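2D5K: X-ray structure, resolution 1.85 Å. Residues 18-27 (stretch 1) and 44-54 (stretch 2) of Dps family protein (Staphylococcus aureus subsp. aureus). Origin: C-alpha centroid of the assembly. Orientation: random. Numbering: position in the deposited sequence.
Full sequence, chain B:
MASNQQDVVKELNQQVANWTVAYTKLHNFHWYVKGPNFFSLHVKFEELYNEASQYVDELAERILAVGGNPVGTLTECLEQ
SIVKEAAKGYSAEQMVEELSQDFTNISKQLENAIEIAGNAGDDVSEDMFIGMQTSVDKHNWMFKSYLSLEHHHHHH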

# COMPACT_ATOMS: atom_id res chain seq x y z
N ASN B 18 -12.13 -21.20 26.41
CA ASN B 18 -11.05 -20.46 27.06
C ASN B 18 -10.81 -19.09 26.43
O ASN B 18 -10.73 -18.08 27.13
CB ASN B 18 -9.71 -21.21 26.98
CG ASN B 18 -9.68 -22.47 27.81
OD1 ASN B 18 -10.43 -22.63 28.77
ND2 ASN B 18 -8.77 -23.38 27.46
N TRP B 19 -10.67 -19.07 25.11
CA TRP B 19 -10.37 -17.83 24.43
C TRP B 19 -11.54 -16.87 24.28
O TRP B 19 -11.33 -15.67 24.11
CB TRP B 19 -9.71 -18.14 23.09
CG TRP B 19 -8.35 -18.77 23.32
CD1 TRP B 19 -8.06 -20.10 23.36
CD2 TRP B 19 -7.14 -18.08 23.65
NE1 TRP B 19 -6.73 -20.28 23.71
CE2 TRP B 19 -6.15 -19.05 23.89
CE3 TRP B 19 -6.80 -16.72 23.77
CZ2 TRP B 19 -4.84 -18.72 24.24
CZ3 TRP B 19 -5.49 -16.39 24.12
CH2 TRP B 19 -4.53 -17.39 24.35
N THR B 20 -12.76 -17.38 24.37
CA THR B 20 -13.91 -16.50 24.30
C THR B 20 -13.93 -15.74 25.63
O THR B 20 -14.15 -14.53 25.67
CB THR B 20 -15.22 -17.28 24.12
OG1 THR B 20 -15.21 -17.92 22.83
CG2 THR B 20 -16.42 -16.35 24.21
N VAL B 21 -13.68 -16.45 26.73
CA VAL B 21 -13.65 -15.81 28.04
C VAL B 21 -12.46 -14.86 28.11
O VAL B 21 -12.58 -13.73 28.58
CB VAL B 21 -13.54 -16.84 29.18
CG1 VAL B 21 -13.44 -16.13 30.52
CG2 VAL B 21 -14.76 -17.76 29.17
N ALA B 22 -11.31 -15.31 27.62
CA ALA B 22 -10.10 -14.49 27.63
C ALA B 22 -10.29 -13.23 26.80
O ALA B 22 -9.77 -12.16 27.14
CB ALA B 22 -8.92 -15.29 27.09
N TYR B 23 -11.04 -13.35 25.71
CA TYR B 23 -11.31 -12.21 24.83
C TYR B 23 -11.87 -11.04 25.63
O TYR B 23 -11.42 -9.90 25.49
CB TYR B 23 -12.31 -12.62 23.74
CG TYR B 23 -12.67 -11.51 22.79
CD1 TYR B 23 -11.78 -11.11 21.78
CD2 TYR B 23 -13.89 -10.86 22.89
CE1 TYR B 23 -12.12 -10.08 20.90
CE2 TYR B 23 -14.23 -9.83 22.02
CZ TYR B 23 -13.34 -9.44 21.03
OH TYR B 23 -13.69 -8.43 20.17
N THR B 24 -12.85 -11.32 26.47
CA THR B 24 -13.47 -10.28 27.29
C THR B 24 -12.58 -9.89 28.47
O THR B 24 -12.52 -8.71 28.84
CB THR B 24 -14.87 -10.72 27.77
OG1 THR B 24 -15.77 -10.70 26.65
CG2 THR B 24 -15.41 -9.78 28.84
N LYS B 25 -11.87 -10.85 29.06
CA LYS B 25 -11.00 -10.50 30.17
C LYS B 25 -9.90 -9.57 29.68
O LYS B 25 -9.48 -8.66 30.40
CB LYS B 25 -10.37 -11.75 30.81
CG LYS B 25 -9.43 -11.38 31.96
CD LYS B 25 -9.34 -12.45 33.04
CE LYS B 25 -8.54 -13.65 32.60
NZ LYS B 25 -8.31 -14.57 33.76
N LEU B 26 -9.45 -9.78 28.45
CA LEU B 26 -8.41 -8.93 27.88
C LEU B 26 -8.95 -7.53 27.60
O LEU B 26 -8.20 -6.56 27.63
CB LEU B 26 -7.83 -9.56 26.61
CG LEU B 26 -6.89 -10.73 26.87
CD1 LEU B 26 -6.69 -11.54 25.59
CD2 LEU B 26 -5.55 -10.21 27.38
N HIS B 27 -10.25 -7.41 27.32
CA HIS B 27 -10.84 -6.10 27.10
C HIS B 27 -10.86 -5.39 28.45
O HIS B 27 -10.55 -4.20 28.55
CB HIS B 27 -12.27 -6.20 26.57
CG HIS B 27 -12.36 -6.25 25.08
ND1 HIS B 27 -12.03 -7.37 24.35
CD2 HIS B 27 -12.72 -5.31 24.18
CE1 HIS B 27 -12.18 -7.11 23.06
NE2 HIS B 27 -12.60 -5.87 22.93
N LYS B 44 -0.80 -3.74 24.18
CA LYS B 44 -0.51 -5.17 24.20
C LYS B 44 -1.77 -6.00 24.46
O LYS B 44 -1.96 -7.05 23.84
CB LYS B 44 0.55 -5.49 25.27
CG LYS B 44 0.96 -6.95 25.27
CD LYS B 44 1.51 -7.36 23.90
CE LYS B 44 1.60 -8.88 23.75
NZ LYS B 44 2.61 -9.52 24.64
N PHE B 45 -2.62 -5.55 25.37
CA PHE B 45 -3.84 -6.30 25.67
C PHE B 45 -4.77 -6.35 24.46
O PHE B 45 -5.49 -7.33 24.27
CB PHE B 45 -4.56 -5.72 26.89
CG PHE B 45 -3.80 -5.88 28.18
CD1 PHE B 45 -2.99 -6.99 28.40
CD2 PHE B 45 -3.89 -4.91 29.18
CE1 PHE B 45 -2.29 -7.14 29.60
CE2 PHE B 45 -3.20 -5.06 30.38
CZ PHE B 45 -2.39 -6.18 30.58
N GLU B 46 -4.75 -5.30 23.64
CA GLU B 46 -5.60 -5.28 22.45
C GLU B 46 -5.04 -6.26 21.42
O GLU B 46 -5.79 -6.98 20.76
CB GLU B 46 -5.67 -3.88 21.83
CG GLU B 46 -6.64 -3.82 20.65
CD GLU B 46 -6.86 -2.42 20.10
OE1 GLU B 46 -6.80 -1.46 20.89
OE2 GLU B 46 -7.10 -2.30 18.88
N GLU B 47 -3.72 -6.28 21.27
CA GLU B 47 -3.10 -7.20 20.32
C GLU B 47 -3.47 -8.62 20.73
O GLU B 47 -3.75 -9.48 19.89
CB GLU B 47 -1.58 -7.03 20.33
CG GLU B 47 -1.13 -5.58 20.11
CD GLU B 47 0.38 -5.43 20.01
OE1 GLU B 47 1.10 -6.11 20.76
OE2 GLU B 47 0.84 -4.62 19.18
N LEU B 48 -3.49 -8.86 22.04
CA LEU B 48 -3.84 -10.17 22.56
C LEU B 48 -5.30 -10.55 22.32
O LEU B 48 -5.57 -11.69 21.94
CB LEU B 48 -3.52 -10.25 24.06
CG LEU B 48 -2.02 -10.28 24.36
CD1 LEU B 48 -1.78 -10.15 25.86
CD2 LEU B 48 -1.41 -11.57 23.82
N TYR B 49 -6.25 -9.64 22.54
CA TYR B 49 -7.62 -10.07 22.29
C TYR B 49 -7.90 -10.19 20.80
O TYR B 49 -8.76 -10.98 20.40
CB TYR B 49 -8.67 -9.21 23.02
CG TYR B 49 -8.80 -7.72 22.71
CD1 TYR B 49 -9.12 -7.26 21.43
CD2 TYR B 49 -8.71 -6.78 23.74
CE1 TYR B 49 -9.35 -5.89 21.19
CE2 TYR B 49 -8.94 -5.43 23.51
CZ TYR B 49 -9.26 -4.98 22.25
OH TYR B 49 -9.48 -3.64 22.05
N ASN B 50 -7.18 -9.45 19.96
CA ASN B 50 -7.38 -9.59 18.52
C ASN B 50 -6.90 -10.98 18.13
O ASN B 50 -7.49 -11.66 17.28
CB ASN B 50 -6.60 -8.53 17.74
CG ASN B 50 -7.28 -7.17 17.77
OD1 ASN B 50 -8.50 -7.07 17.93
ND2 ASN B 50 -6.49 -6.11 17.61
N GLU B 51 -5.81 -11.43 18.76
CA GLU B 51 -5.28 -12.75 18.48
C GLU B 51 -6.24 -13.81 19.01
O GLU B 51 -6.44 -14.85 18.39
CB GLU B 51 -3.90 -12.90 19.11
CG GLU B 51 -3.33 -14.30 19.05
CD GLU B 51 -1.83 -14.32 19.28
OE1 GLU B 51 -1.35 -13.51 20.10
OE2 GLU B 51 -1.14 -15.16 18.66
N ALA B 52 -6.84 -13.53 20.17
CA ALA B 52 -7.78 -14.46 20.77
C ALA B 52 -8.97 -14.69 19.84
O ALA B 52 -9.43 -15.82 19.67
CB ALA B 52 -8.28 -13.92 22.11
N SER B 53 -9.46 -13.62 19.23
CA SER B 53 -10.60 -13.73 18.32
C SER B 53 -10.24 -14.60 17.12
O SER B 53 -11.08 -15.35 16.63
CB SER B 53 -11.05 -12.34 17.85
OG SER B 53 -10.05 -11.68 17.09
N GLN B 54 -9.00 -14.50 16.65
CA GLN B 54 -8.56 -15.30 15.52
C GLN B 54 -8.58 -16.79 15.89
O GLN B 54 -8.98 -17.63 15.07
CB GLN B 54 -7.14 -14.91 15.09
CG GLN B 54 -7.02 -13.47 14.62
CD GLN B 54 -5.63 -13.15 14.09
OE1 GLN B 54 -4.63 -13.28 14.80
NE2 GLN B 54 -5.56 -12.74 12.82
O HOH W 1 -11.76 -8.02 18.17

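How does the pairing begin at Phe45? The two helices run nearly antiparallel, at 158°, so the start of stretch 2 meets the end of stretch 1. Phe45 points its CA-to-CB bond toward stretch 1, and its CB lies 3.8 Å from Leu26 O, but the ring leads away. Leu48 offers its CB to Leu26 CD1 at 3.7 Å; Leu26 thus packs against Phe45, Leu48 and Tyr49, an aliphatic side chain suited to this apolar surface.

Why is Tyr49 so heavily engaged? Its p rotamer lays the ring face-to-face on His27, centroids 3.6 Å apart and planes at 14°. A hydrogen bond from His27 ND1 to Tyr23 O, 2.8 Å, ties the imidazole back to its own helix. Tyr49 CB also packs against Leu26 CB at 3.7 Å, while Tyr23 CD1 reaches Tyr49 O at 3.3 Å. Of the 481 Å² buried between the stretches, both sides summed, Leu26 and Tyr49 contribute most.

Do polar groups join the helices? No direct hydrogen bond crosses, but the water O lies 2.8 Å from Tyr23 OH and donates a weak hydrogen bond to Asn50 OD1 at 3.4 Å.

Why does a small residue suit position 52? Buried Ala52 places CB 3.6 Å from Trp19 CE3, at the indole edge, so a short side chain suffices. Beside it, Ser53 CB lies 3.9 Å from Tyr23 CE1.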